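Local coordinates for protein glucanase (PDB 5GXX) that probably hydrolyses internal beta-1,4-glucosidic bonds of cellulose as a family 9 endoglucanase of the cellulosome, its catalytic part joined to a cellulose-binding domain, at residues V449-N454 against A581-M586; D458-I463 against Q553-A558; N484-L489 against D525-I530; V515-I520 against I530-I535. The protein carries 1 engineered substitution. All coordinates share one frame; numbering follows the deposited sequence.

Interaction 1: V449-N454 against A581-M586; sequences VEAAIN and AKTKYM
Strand 449-454 and the short strand 581-583 meet as antiparallel neighbours but splay strongly, their directions 114° apart, and the close pairing is short, centred on Glu450-Lys582 and Ala451-Ala581. Thr583 N donates to Val449 O (2.9 Å), and Ala451 and Ala581 exchange backbone bonds in both directions. Between these bonds Glu450 and Lys582 form the non-hydrogen-bonded pair, their CA atoms 3.9 Å apart. Both long side chains leave the same face and find polar partners outside: Glu450 a salt bridge to Arg470 and a hydrogen bond from Asn468, Lys582 a salt bridge to Asp445. On the other face Ala451 CB is flanked by Thr583 CG2 at 4.0 Å and Met586 SD at 3.7 Å. The bend at the end of Met586 (chi3 56°) brings CE to within 4.1 Å of Val449 CG1, the two side chains crossing at about a right angle, with Tyr483 and Tyr485 packed against the methionine. Beyond the strand, Thr583 OG1 accepts from Tyr585 N (3.0 Å) in an ST turn that helps swing the chain back toward Val449. There one water accepts from Val449 N and donates to Thr583 O and Met586 O. The water thus satisfies three backbone groups where direct strand pairing gives out, while one face is lined by methyls and thioether and the opposite face carries charged side chains whose partners lie outside the two segments.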
loop_
_atom_site.group_PDB
_atom_site.type_symbol
_atom_site.label_atom_id
_atom_site.label_comp_id
_atom_site.label_asym_id
_atom_site.label_seq_id
_atom_site.Cartn_x
_atom_site.Cartn_y
_atom_site.Cartn_z
ATOM N N VAL A 449 13.430 -21.371 1.882
ATOM C CA VAL A 449 12.267 -20.806 2.568
ATOM C C VAL A 449 12.634 -20.130 3.889
ATOM O O VAL A 449 13.426 -20.668 4.673
ATOM C CB VAL A 449 11.241 -21.906 2.854
ATOM C CG1 VAL A 449 10.101 -21.364 3.708
ATOM C CG2 VAL A 449 10.739 -22.488 1.551
ATOM N N GLU A 450 12.031 -18.968 4.125
ATOM C CA GLU A 450 11.968 -18.373 5.446
ATOM C C GLU A 450 10.541 -18.612 5.932
ATOM O O GLU A 450 9.595 -18.357 5.190
ATOM C CB GLU A 450 12.221 -16.870 5.391
ATOM C CG GLU A 450 13.578 -16.476 4.810
ATOM C CD GLU A 450 13.700 -14.978 4.596
ATOM O OE1 GLU A 450 12.962 -14.422 3.750
ATOM O OE2 GLU A 450 14.548 -14.361 5.280
ATOM N N ALA A 451 10.389 -19.093 7.164
ATOM C CA ALA A 451 9.057 -19.400 7.692
ATOM C C ALA A 451 8.884 -18.947 9.131
ATOM O O ALA A 451 9.859 -18.723 9.838
ATOM C CB ALA A 451 8.769 -20.889 7.568
ATOM N N ALA A 452 7.628 -18.779 9.540
ATOM C CA ALA A 452 7.267 -18.416 10.901
ATOM C C ALA A 452 5.918 -19.050 11.198
ATOM O O ALA A 452 5.104 -19.306 10.298
ATOM C CB ALA A 452 7.194 -16.902 11.076
ATOM N N ILE A 453 5.707 -19.330 12.481
ATOM C CA ILE A 453 4.378 -19.695 12.953
ATOM C C ILE A 453 3.539 -18.423 12.911
ATOM O O ILE A 453 3.819 -17.450 13.620
ATOM C CB ILE A 453 4.420 -20.281 14.367
ATOM C CG1 ILE A 453 5.282 -21.540 14.376
ATOM C CG2 ILE A 453 3.000 -20.571 14.847
ATOM C CD1 ILE A 453 5.898 -21.853 15.730
ATOM N N ASN A 454 2.542 -18.408 12.032
ATOM C CA ASN A 454 1.697 -17.232 11.892
ATOM C C ASN A 454 0.586 -17.236 12.948
ATOM O O ASN A 454 0.166 -16.184 13.438
ATOM C CB ASN A 454 1.144 -17.133 10.470
ATOM C CG ASN A 454 0.726 -15.722 10.104
ATOM O OD1 ASN A 454 1.530 -14.791 10.139
ATOM N ND2 ASN A 454 -0.540 -15.560 9.752
ATOM N N ALA A 581 12.313 -16.819 9.702
ATOM C CA ALA A 581 13.693 -17.286 9.699
ATOM C C ALA A 581 13.868 -18.345 8.626
ATOM O O ALA A 581 12.968 -19.150 8.393
ATOM C CB ALA A 581 14.061 -17.860 11.047
ATOM N N LYS A 582 15.040 -18.356 7.994
ATOM C CA LYS A 582 15.392 -19.435 7.080
ATOM C C LYS A 582 15.227 -20.782 7.781
ATOM O O LYS A 582 15.604 -20.940 8.947
ATOM C CB LYS A 582 16.842 -19.281 6.605
ATOM C CG LYS A 582 17.252 -20.290 5.544
ATOM C CD LYS A 582 18.603 -19.923 4.914
ATOM C CE LYS A 582 19.684 -19.831 5.975
ATOM N NZ LYS A 582 20.944 -19.266 5.407
ATOM N N THR A 583 14.643 -21.743 7.076
ATOM C CA THR A 583 14.519 -23.088 7.614
ATOM C C THR A 583 14.957 -24.147 6.618
ATOM O O THR A 583 14.525 -24.170 5.458
ATOM C CB THR A 583 13.096 -23.440 8.117
ATOM O OG1 THR A 583 13.046 -24.842 8.407
ATOM C CG2 THR A 583 12.014 -23.095 7.070
ATOM N N LYS A 584 15.776 -25.071 7.104
ATOM C CA LYS A 584 16.210 -26.150 6.236
ATOM C C LYS A 584 15.196 -27.282 6.178
ATOM O O LYS A 584 15.322 -28.177 5.347
ATOM C CB LYS A 584 17.584 -26.657 6.681
ATOM C CG LYS A 584 17.549 -27.443 7.982
ATOM C CD LYS A 584 18.961 -27.575 8.524
ATOM C CE LYS A 584 19.085 -28.807 9.389
ATOM N NZ LYS A 584 20.519 -29.200 9.446
ATOM N N TYR A 585 14.164 -27.209 7.024
ATOM C CA TYR A 585 13.163 -28.274 7.114
ATOM C C TYR A 585 11.928 -28.139 6.211
ATOM O O TYR A 585 11.016 -28.975 6.267
ATOM C CB TYR A 585 12.763 -28.489 8.573
ATOM C CG TYR A 585 13.933 -28.684 9.505
ATOM C CD1 TYR A 585 14.649 -29.880 9.508
ATOM C CD2 TYR A 585 14.310 -27.686 10.397
ATOM C CE1 TYR A 585 15.720 -30.077 10.372
ATOM C CE2 TYR A 585 15.374 -27.876 11.268
ATOM C CZ TYR A 585 16.073 -29.068 11.245
ATOM O OH TYR A 585 17.129 -29.250 12.111
ATOM N N MET A 586 11.901 -27.083 5.403
ATOM C CA MET A 586 10.940 -26.940 4.310
ATOM C C MET A 586 11.740 -26.907 3.004
ATOM O O MET A 586 11.993 -25.848 2.426
ATOM C CB MET A 586 10.049 -25.705 4.489
ATOM C CG MET A 586 9.194 -25.741 5.770
ATOM S SD MET A 586 8.209 -24.257 6.114
ATOM C CE MET A 586 7.266 -24.131 4.594
HETATM O O HOH W 1 14.066 -23.907 2.769
#

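Interaction 2: D458-I463 against Q553-A558; sequences DHFTEI and QFRIAA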
loop_
_atom_site.group_PDB
_atom_site.type_symbol
_atom_site.label_atom_id
_atom_site.label_comp_id
_atom_site.label_asym_id
_atom_site.label_seq_id
_atom_site.Cartn_x
_atom_site.Cartn_y
_atom_site.Cartn_z
ATOM N N ASP A 458 -5.226 -24.993 19.155
ATOM C CA ASP A 458 -5.346 -26.402 19.523
ATOM C C ASP A 458 -5.896 -27.276 18.395
ATOM O O ASP A 458 -5.887 -28.498 18.499
ATOM C CB ASP A 458 -6.040 -26.646 20.874
ATOM C CG ASP A 458 -7.339 -25.891 21.027
ATOM O OD1 ASP A 458 -7.959 -25.534 20.000
ATOM O OD2 ASP A 458 -7.743 -25.674 22.193
ATOM N N HIS A 459 -6.330 -26.667 17.295
ATOM C CA HIS A 459 -6.738 -27.482 16.155
ATOM C C HIS A 459 -6.115 -27.148 14.801
ATOM O O HIS A 459 -6.481 -27.771 13.819
ATOM C CB HIS A 459 -8.262 -27.563 16.040
ATOM C CG HIS A 459 -8.901 -26.275 15.625
ATOM N ND1 HIS A 459 -9.359 -26.060 14.343
ATOM C CD2 HIS A 459 -9.174 -25.145 16.318
ATOM C CE1 HIS A 459 -9.893 -24.853 14.266
ATOM N NE2 HIS A 459 -9.788 -24.275 15.448
ATOM N N PHE A 460 -5.184 -26.197 14.739
ATOM C CA PHE A 460 -4.471 -25.922 13.482
ATOM C C PHE A 460 -3.069 -25.336 13.659
ATOM O O PHE A 460 -2.730 -24.784 14.714
ATOM C CB PHE A 460 -5.306 -25.014 12.568
ATOM C CG PHE A 460 -5.478 -23.605 13.058
ATOM C CD1 PHE A 460 -4.423 -22.695 12.991
ATOM C CD2 PHE A 460 -6.716 -23.167 13.521
ATOM C CE1 PHE A 460 -4.584 -21.400 13.433
ATOM C CE2 PHE A 460 -6.889 -21.855 13.950
ATOM C CZ PHE A 460 -5.823 -20.972 13.900
ATOM N N THR A 461 -2.270 -25.470 12.601
ATOM C CA THR A 461 -1.016 -24.733 12.442
ATOM C C THR A 461 -1.174 -23.790 11.255
ATOM O O THR A 461 -1.634 -24.223 10.208
ATOM C CB THR A 461 0.140 -25.704 12.138
ATOM O OG1 THR A 461 0.412 -26.495 13.299
ATOM C CG2 THR A 461 1.422 -24.952 11.780
ATOM N N GLU A 462 -0.782 -22.525 11.399
ATOM C CA GLU A 462 -0.791 -21.618 10.264
ATOM C C GLU A 462 0.623 -21.086 10.077
ATOM O O GLU A 462 1.223 -20.549 11.014
ATOM C CB GLU A 462 -1.773 -20.468 10.486
ATOM C CG GLU A 462 -1.924 -19.575 9.278
ATOM C CD GLU A 462 -2.991 -18.527 9.497
ATOM O OE1 GLU A 462 -4.184 -18.820 9.252
ATOM O OE2 GLU A 462 -2.621 -17.417 9.928
ATOM N N ILE A 463 1.114 -21.231 8.851
ATOM C CA ILE A 463 2.500 -20.896 8.512
ATOM C C ILE A 463 2.529 -19.686 7.578
ATOM O O ILE A 463 1.743 -19.617 6.636
ATOM C CB ILE A 463 3.181 -22.091 7.796
ATOM C CG1 ILE A 463 3.235 -23.357 8.667
ATOM C CG2 ILE A 463 4.595 -21.730 7.342
ATOM C CD1 ILE A 463 3.916 -23.171 10.000
ATOM N N GLN A 553 0.544 -17.630 3.139
ATOM C CA GLN A 553 0.126 -18.013 4.486
ATOM C C GLN A 553 -0.838 -19.163 4.298
ATOM O O GLN A 553 -1.879 -19.015 3.659
ATOM C CB GLN A 553 -0.530 -16.853 5.244
ATOM C CG GLN A 553 0.467 -15.768 5.650
ATOM C CD GLN A 553 -0.183 -14.461 6.039
ATOM O OE1 GLN A 553 -1.285 -14.440 6.589
ATOM N NE2 GLN A 553 0.513 -13.358 5.776
ATOM N N PHE A 554 -0.474 -20.327 4.820
ATOM C CA PHE A 554 -1.351 -21.483 4.699
ATOM C C PHE A 554 -1.669 -22.043 6.070
ATOM O O PHE A 554 -0.870 -21.928 7.004
ATOM C CB PHE A 554 -0.768 -22.541 3.755
ATOM C CG PHE A 554 0.578 -23.082 4.167
ATOM C CD1 PHE A 554 0.675 -24.176 5.010
ATOM C CD2 PHE A 554 1.749 -22.522 3.669
ATOM C CE1 PHE A 554 1.907 -24.703 5.364
ATOM C CE2 PHE A 554 2.992 -23.030 4.025
ATOM C CZ PHE A 554 3.079 -24.123 4.871
ATOM N N ARG A 555 -2.865 -22.610 6.170
ATOM C CA ARG A 555 -3.338 -23.215 7.407
ATOM C C ARG A 555 -3.660 -24.684 7.156
ATOM O O ARG A 555 -4.288 -25.022 6.144
ATOM C CB ARG A 555 -4.591 -22.467 7.881
ATOM C CG ARG A 555 -5.171 -22.965 9.199
ATOM C CD ARG A 555 -6.466 -22.234 9.587
ATOM N NE ARG A 555 -6.212 -20.818 9.829
ATOM C CZ ARG A 555 -7.051 -19.993 10.454
ATOM N NH1 ARG A 555 -8.202 -20.441 10.927
ATOM N NH2 ARG A 555 -6.717 -18.719 10.624
ATOM N N ILE A 556 -3.218 -25.542 8.073
ATOM C CA ILE A 556 -3.546 -26.966 8.058
ATOM C C ILE A 556 -4.304 -27.221 9.358
ATOM O O ILE A 556 -3.772 -26.993 10.438
ATOM C CB ILE A 556 -2.256 -27.804 7.944
ATOM C CG1 ILE A 556 -1.453 -27.379 6.708
ATOM C CG2 ILE A 556 -2.580 -29.301 7.916
ATOM C CD1 ILE A 556 0.038 -27.703 6.776
ATOM N N ALA A 557 -5.563 -27.640 9.251
ATOM C CA ALA A 557 -6.474 -27.610 10.402
ATOM C C ALA A 557 -7.236 -28.916 10.582
ATOM O O ALA A 557 -7.812 -29.445 9.636
ATOM C CB ALA A 557 -7.466 -26.457 10.278
ATOM N N ALA A 558 -7.208 -29.430 11.804
ATOM C CA ALA A 558 -8.166 -30.435 12.255
ATOM C C ALA A 558 -9.477 -29.714 12.562
ATOM O O ALA A 558 -9.497 -28.485 12.652
ATOM C CB ALA A 558 -7.638 -31.103 13.493
HETATM O O HOH W 2 -3.343 -16.080 7.430
#
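Phe460 turns its CG between backbone N and carbonyl carbon (chi1 69°), and Arg555, extended as far as CD, bends at chi3 (-64°); together these torsions lay the guanidinium flat over one face of the ring. The planes are 11° apart and Arg555 CZ sits 4.0 Å from the Phe460 ring centroid, a cation-pi stack that Arg555 CD continues as a CH-pi contact. In its own plane the same guanidinium grips Glu462 side-on: NE and NH2 both donate to OE1, the Arg555 NH2 to Glu462 OE1 distance being 2.9 Å. That single oxygen is met on its syn and anti sides, both donors coming from one face of the carboxylate, while OE2 is held by Asn454. Stack and salt bridge therefore fix the rotation of the arginine, against which Asp514 of the second subunit also packs. On the other face of these strands Ile463 sets CB over one face of the Phe554 ring, 3.9 Å from its centroid, the two side chains running alongside each other. At the strand end His459 ND1 donates to Ala558 O (3.0 Å), near the imidazole plane, and His459 O takes the Ala558 N-H through a bent bond. Ile463, Phe554 and Ile556 face Tyr485 and Ile530 of the other sheet, while the Phe460-Arg555-Glu462 row lies on the outer side: a regular antiparallel ladder in the beta-sandwich of the cellulose-binding domain, consistent with a family 3-type module.

Interaction 3: N484-L489 against D525-I530; sequences NYYMDL and DNIYYI. With CA (calcium ion), chain D.
Leu489 places CD1 over one face of the Tyr528 ring, 4.0 Å from its centroid, the two side chains crossing at about a right angle. On the other face of the sheet Tyr486 and Tyr529 run side by side with ring planes at 44°, and Tyr486 CD1 reaches Tyr529 CB at 3.5 Å. With chi1 at 68° the Tyr529 ring sits over its own backbone, flanked by N and C, and alongside the Asn484 amide, whose CG lies 3.8 Å from Tyr529 CD2. Asn484 ND2 donates within its amide plane to Tyr486 OH (3.1 Å), and OD1 accepts from Lys531. Five backbone bonds join the strands; the last, from Leu489 N to Asn526 O (2.9 Å), is almost straight. These are two inner strands of one sheet of the cellulose-binding beta-sandwich, and Tyr485, Met487 and Ile530 pack on Ile556 of the opposing sheet. Where strand 484-488 ends, Asp488 O coordinates calcium at 2.3 Å beside a water, and Glu491, Asp566, Asn569 and Asp570 complete the site. The Asp488 carboxylate turns away from the metal: Thr490 OG1 is hydrogen-bonded both to Asp488 OD1 and to Asn526 ND2, while Ile527 CD1 packs 4.0 Å from Asp488 CG.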
loop_
_atom_site.group_PDB
_atom_site.type_symbol
_atom_site.label_atom_id
_atom_site.label_comp_id
_atom_site.label_asym_id
_atom_site.label_seq_id
_atom_site.Cartn_x
_atom_site.Cartn_y
_atom_site.Cartn_z
ATOM N N ASN A 484 8.228 -28.206 0.284
ATOM C CA ASN A 484 7.363 -29.134 1.007
ATOM C C ASN A 484 7.266 -28.814 2.497
ATOM O O ASN A 484 8.252 -28.387 3.116
ATOM C CB ASN A 484 7.879 -30.564 0.830
ATOM C CG ASN A 484 7.825 -31.052 -0.608
ATOM O OD1 ASN A 484 7.176 -30.467 -1.473
ATOM N ND2 ASN A 484 8.499 -32.175 -0.864
ATOM N N TYR A 485 6.064 -29.005 3.053
ATOM C CA TYR A 485 5.835 -28.886 4.490
ATOM C C TYR A 485 5.418 -30.262 5.019
ATOM O O TYR A 485 4.349 -30.765 4.673
ATOM C CB TYR A 485 4.734 -27.850 4.806
ATOM C CG TYR A 485 4.571 -27.623 6.296
ATOM C CD1 TYR A 485 3.693 -28.410 7.048
ATOM C CD2 TYR A 485 5.305 -26.634 6.955
ATOM C CE1 TYR A 485 3.572 -28.221 8.428
ATOM C CE2 TYR A 485 5.176 -26.436 8.323
ATOM C CZ TYR A 485 4.313 -27.233 9.051
ATOM O OH TYR A 485 4.238 -26.990 10.407
ATOM N N TYR A 486 6.273 -30.863 5.846
ATOM C CA TYR A 486 6.085 -32.220 6.340
ATOM C C TYR A 486 5.521 -32.273 7.754
ATOM O O TYR A 486 5.952 -31.527 8.638
ATOM C CB TYR A 486 7.420 -32.977 6.355
ATOM C CG TYR A 486 8.106 -33.126 5.024
ATOM C CD1 TYR A 486 7.799 -34.187 4.173
ATOM C CD2 TYR A 486 9.092 -32.231 4.636
ATOM C CE1 TYR A 486 8.441 -34.343 2.951
ATOM C CE2 TYR A 486 9.740 -32.385 3.419
ATOM C CZ TYR A 486 9.407 -33.438 2.584
ATOM O OH TYR A 486 10.061 -33.572 1.379
ATOM N N MET A 487 4.602 -33.212 7.948
ATOM C CA MET A 487 3.907 -33.417 9.214
ATOM C C MET A 487 3.932 -34.887 9.610
ATOM O O MET A 487 3.998 -35.762 8.747
ATOM C CB MET A 487 2.438 -33.021 9.059
ATOM C CG MET A 487 2.227 -31.607 8.582
ATOM S SD MET A 487 0.567 -31.439 7.899
ATOM C CE MET A 487 0.826 -31.902 6.180
ATOM N N ASP A 488 3.822 -35.135 10.913
ATOM C CA ASP A 488 3.577 -36.469 11.442
ATOM C C ASP A 488 2.119 -36.481 11.900
ATOM O O ASP A 488 1.731 -35.700 12.766
ATOM C CB ASP A 488 4.534 -36.758 12.603
ATOM C CG ASP A 488 4.415 -38.177 13.135
ATOM O OD1 ASP A 488 3.347 -38.796 12.975
ATOM O OD2 ASP A 488 5.407 -38.675 13.712
ATOM N N LEU A 489 1.321 -37.351 11.291
ATOM C CA LEU A 489 -0.112 -37.402 11.577
ATOM C C LEU A 489 -0.481 -38.547 12.514
ATOM O O LEU A 489 -1.652 -38.929 12.591
ATOM C CB LEU A 489 -0.916 -37.479 10.274
ATOM C CG LEU A 489 -0.795 -36.293 9.300
ATOM C CD1 LEU A 489 -1.796 -36.463 8.168
ATOM C CD2 LEU A 489 -0.982 -34.948 9.978
ATOM N N ASP A 525 5.125 -44.249 6.433
ATOM C CA ASP A 525 4.603 -44.424 7.787
ATOM C C ASP A 525 3.497 -43.415 8.085
ATOM O O ASP A 525 2.533 -43.325 7.328
ATOM C CB ASP A 525 5.744 -44.339 8.809
ATOM C CG ASP A 525 6.749 -45.470 8.651
ATOM O OD1 ASP A 525 6.446 -46.438 7.919
ATOM O OD2 ASP A 525 7.835 -45.383 9.260
ATOM N N ASN A 526 3.627 -42.649 9.164
ATOM C CA ASN A 526 2.649 -41.600 9.449
ATOM C C ASN A 526 3.084 -40.209 8.976
ATOM O O ASN A 526 2.512 -39.201 9.408
ATOM C CB ASN A 526 2.278 -41.580 10.937
ATOM C CG ASN A 526 1.502 -42.816 11.374
ATOM O OD1 ASN A 526 0.915 -43.531 10.561
ATOM N ND2 ASN A 526 1.489 -43.065 12.679
ATOM N N ILE A 527 4.086 -40.156 8.096
ATOM C CA ILE A 527 4.614 -38.883 7.591
ATOM C C ILE A 527 3.914 -38.465 6.305
ATOM O O ILE A 527 3.841 -39.223 5.335
ATOM C CB ILE A 527 6.143 -38.900 7.330
ATOM C CG1 ILE A 527 6.924 -39.472 8.523
ATOM C CG2 ILE A 527 6.632 -37.497 6.947
ATOM C CD1 ILE A 527 6.614 -38.846 9.872
ATOM N N TYR A 528 3.396 -37.242 6.316
ATOM C CA TYR A 528 2.653 -36.709 5.185
ATOM C C TYR A 528 3.178 -35.312 4.862
ATOM O O TYR A 528 3.883 -34.710 5.680
ATOM C CB TYR A 528 1.156 -36.647 5.517
ATOM C CG TYR A 528 0.472 -37.993 5.619
ATOM C CD1 TYR A 528 0.637 -38.806 6.734
ATOM C CD2 TYR A 528 -0.358 -38.434 4.598
ATOM C CE1 TYR A 528 0.003 -40.049 6.815
ATOM C CE2 TYR A 528 -1.002 -39.663 4.668
ATOM C CZ TYR A 528 -0.815 -40.461 5.778
ATOM O OH TYR A 528 -1.455 -41.675 5.828
ATOM N N TYR A 529 2.848 -34.795 3.682
ATOM C CA TYR A 529 3.272 -33.436 3.334
ATOM C C TYR A 529 2.322 -32.755 2.359
ATOM O O TYR A 529 1.543 -33.401 1.651
ATOM C CB TYR A 529 4.696 -33.432 2.744
ATOM C CG TYR A 529 4.812 -34.101 1.394
ATOM C CD1 TYR A 529 4.831 -35.491 1.283
ATOM C CD2 TYR A 529 4.870 -33.355 0.224
ATOM C CE1 TYR A 529 4.918 -36.118 0.042
ATOM C CE2 TYR A 529 4.979 -33.968 -1.018
ATOM C CZ TYR A 529 4.997 -35.345 -1.104
ATOM O OH TYR A 529 5.093 -35.934 -2.343
ATOM N N ILE A 530 2.436 -31.433 2.310
ATOM C CA ILE A 530 1.892 -30.669 1.195
ATOM C C ILE A 530 3.079 -30.068 0.462
ATOM O O ILE A 530 4.127 -29.783 1.063
ATOM C CB ILE A 530 0.873 -29.579 1.616
ATOM C CG1 ILE A 530 1.492 -28.561 2.582
ATOM C CG2 ILE A 530 -0.377 -30.249 2.184
ATOM C CD1 ILE A 530 0.614 -27.328 2.873
HETATM CA CA CA D . 1.704 -33.937 14.272
HETATM O O HOH W 3 0.415 -32.448 12.932
#

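Interaction 4: V515-I520 against I530-I535; sequences VEISPI and IKISYI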
loop_
_atom_site.group_PDB
_atom_site.type_symbol
_atom_site.label_atom_id
_atom_site.label_comp_id
_atom_site.label_asym_id
_atom_site.label_seq_id
_atom_site.Cartn_x
_atom_site.Cartn_y
_atom_site.Cartn_z
ATOM N N VAL A 515 0.261 -19.926 -7.892
ATOM C CA VAL A 515 0.671 -20.956 -6.946
ATOM C C VAL A 515 -0.406 -22.030 -6.770
ATOM O O VAL A 515 -1.602 -21.757 -6.863
ATOM C CB VAL A 515 1.017 -20.328 -5.574
ATOM C CG1 VAL A 515 -0.213 -19.693 -4.933
ATOM C CG2 VAL A 515 1.660 -21.321 -4.613
ATOM N N GLU A 516 0.028 -23.259 -6.521
ATOM C CA GLU A 516 -0.882 -24.320 -6.112
ATOM C C GLU A 516 -0.350 -25.020 -4.865
ATOM O O GLU A 516 0.858 -25.023 -4.601
ATOM C CB GLU A 516 -1.181 -25.297 -7.250
ATOM C CG GLU A 516 0.060 -25.984 -7.780
ATOM C CD GLU A 516 -0.202 -27.199 -8.660
ATOM O OE1 GLU A 516 -1.322 -27.758 -8.665
ATOM O OE2 GLU A 516 0.759 -27.613 -9.343
ATOM N N ILE A 517 -1.276 -25.552 -4.075
ATOM C CA ILE A 517 -0.935 -26.373 -2.918
ATOM C C ILE A 517 -1.497 -27.757 -3.172
ATOM O O ILE A 517 -2.672 -27.898 -3.512
ATOM C CB ILE A 517 -1.481 -25.824 -1.577
ATOM C CG1 ILE A 517 -1.097 -24.354 -1.374
ATOM C CG2 ILE A 517 -0.957 -26.686 -0.425
ATOM C CD1 ILE A 517 -1.611 -23.759 -0.070
ATOM N N SER A 518 -0.661 -28.777 -3.019
ATOM C CA SER A 518 -1.122 -30.136 -3.261
ATOM C C SER A 518 -2.057 -30.580 -2.139
ATOM O O SER A 518 -2.046 -29.985 -1.056
ATOM C CB SER A 518 0.068 -31.093 -3.310
ATOM O OG SER A 518 0.588 -31.323 -2.014
ATOM N N PRO A 519 -2.849 -31.640 -2.385
ATOM C CA PRO A 519 -3.513 -32.288 -1.260
ATOM C C PRO A 519 -2.456 -32.890 -0.331
ATOM O O PRO A 519 -1.287 -33.009 -0.714
ATOM C CB PRO A 519 -4.355 -33.397 -1.917
ATOM C CG PRO A 519 -4.363 -33.110 -3.386
ATOM C CD PRO A 519 -3.142 -32.289 -3.676
ATOM N N ILE A 520 -2.844 -33.229 0.895
ATOM C CA ILE A 520 -1.928 -33.856 1.851
ATOM C C ILE A 520 -1.567 -35.243 1.338
ATOM O O ILE A 520 -2.458 -36.031 1.019
ATOM C CB ILE A 520 -2.566 -33.909 3.255
ATOM C CG1 ILE A 520 -2.862 -32.482 3.734
ATOM C CG2 ILE A 520 -1.675 -34.656 4.239
ATOM C CD1 ILE A 520 -3.813 -32.431 4.929
ATOM N N ILE A 530 2.436 -31.433 2.310
ATOM C CA ILE A 530 1.892 -30.669 1.195
ATOM C C ILE A 530 3.079 -30.068 0.462
ATOM O O ILE A 530 4.127 -29.783 1.063
ATOM C CB ILE A 530 0.873 -29.579 1.616
ATOM C CG1 ILE A 530 1.492 -28.561 2.582
ATOM C CG2 ILE A 530 -0.377 -30.249 2.184
ATOM C CD1 ILE A 530 0.614 -27.328 2.873
ATOM N N LYS A 531 2.907 -29.949 -0.847
ATOM C CA LYS A 531 3.877 -29.272 -1.687
ATOM C C LYS A 531 3.214 -27.981 -2.144
ATOM O O LYS A 531 2.076 -27.998 -2.614
ATOM C CB LYS A 531 4.217 -30.114 -2.917
ATOM C CG LYS A 531 5.151 -29.383 -3.882
ATOM C CD LYS A 531 5.541 -30.265 -5.062
ATOM C CE LYS A 531 6.570 -31.326 -4.685
ATOM N NZ LYS A 531 7.801 -30.741 -4.068
ATOM N N ILE A 532 3.968 -26.891 -2.035
ATOM C CA ILE A 532 3.586 -25.569 -2.531
ATOM C C ILE A 532 4.404 -25.361 -3.802
ATOM O O ILE A 532 5.632 -25.369 -3.735
ATOM C CB ILE A 532 3.929 -24.469 -1.486
ATOM C CG1 ILE A 532 3.078 -24.541 -0.199
ATOM C CG2 ILE A 532 3.738 -23.090 -2.080
ATOM C CD1 ILE A 532 3.222 -25.807 0.627
ATOM N N SER A 533 3.737 -25.219 -4.949
ATOM C CA SER A 533 4.403 -25.076 -6.247
ATOM C C SER A 533 4.112 -23.722 -6.886
ATOM O O SER A 533 2.949 -23.316 -6.969
ATOM C CB SER A 533 3.931 -26.170 -7.220
ATOM O OG SER A 533 4.280 -27.456 -6.728
ATOM N N TYR A 534 5.141 -23.029 -7.368
ATOM C CA TYR A 534 4.954 -21.792 -8.121
ATOM C C TYR A 534 5.120 -22.151 -9.576
ATOM O O TYR A 534 6.179 -22.637 -9.989
ATOM C CB TYR A 534 5.939 -20.704 -7.701
ATOM C CG TYR A 534 5.540 -20.165 -6.352
ATOM C CD1 TYR A 534 4.586 -19.158 -6.249
ATOM C CD2 TYR A 534 6.068 -20.705 -5.184
ATOM C CE1 TYR A 534 4.193 -18.678 -5.004
ATOM C CE2 TYR A 534 5.683 -20.237 -3.932
ATOM C CZ TYR A 534 4.736 -19.229 -3.852
ATOM O OH TYR A 534 4.358 -18.751 -2.617
ATOM N N ILE A 535 4.048 -21.953 -10.329
ATOM C CA ILE A 535 3.964 -22.461 -11.691
ATOM C C ILE A 535 4.943 -21.712 -12.588
ATOM O O ILE A 535 5.617 -22.321 -13.428
ATOM C CB ILE A 535 2.527 -22.347 -12.234
ATOM C CG1 ILE A 535 1.541 -23.227 -11.446
ATOM C CG2 ILE A 535 2.491 -22.624 -13.733
ATOM C CD1 ILE A 535 1.928 -24.680 -11.253
#
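Val515 and Tyr534 lie alongside each other and point the same way, with Val515 CG2 over one face of the ring, 3.9 Å from the Tyr534 centroid and offset toward the rim. The same methyl reaches Ile532 CG2 at 3.7 Å. Farther along this face Ile517 slants across Ile530, its CG2 3.7 Å from Ile530 CD1, and Ile520 crosses that residue obliquely too, meeting its CG2 methyl with CG1. Ile517 and Ile520 pack on strand 503-506 of the facing sheet, Ile530 and Ile532 on strand 549-557. Glu516 takes the opposite face: its CG touches Ser533 CB, and the extended chain meets Ile535 at about a right angle, OE2 3.7 Å from Ile535 CD1. That carboxylate forms a salt bridge with Lys503 of the second subunit. Backbone bonds tie Glu516 to Ser533 in both directions, and Ser518 N donates to Lys531 O. Ser518 then supplies a side chain in place of a carbonyl: OG lies between its backbone N and carbonyl carbon (chi1 74°), from where it accepts from Lys531 N in a nearly straight bond of 2.9 Å and donates to Pro519 O. The hydroxyl thus carries the hairpin pairing through the irregular stretch before Ile520, and Glu516 adds a charged link between subunits on the edge strand.

Overall arrangement
All four contacts lie in the cellulose-binding domain, their centres about 34 to 47 Å from the centre of the chain and about 13 to 16 Å from one another. Interactions 1 and 2 belong to one antiparallel sheet, where strands 447-456 and 460-469 are neighbours. Interactions 3 and 4 belong to the other, sharing strand 527-534 and Ile530. Along the chain interaction 1 encloses the rest, interaction 2 encloses 3 and 4, and these last two alternate. Tyr485 is one place where the sheets meet, touching Ile463 and Ile556; Phe554 and Ile530 are another. Interactions 1 to 3 bring distant parts of the sequence together and interaction 4 is a hairpin, giving a sandwich with calcium at a strand end and a subunit contact at one edge.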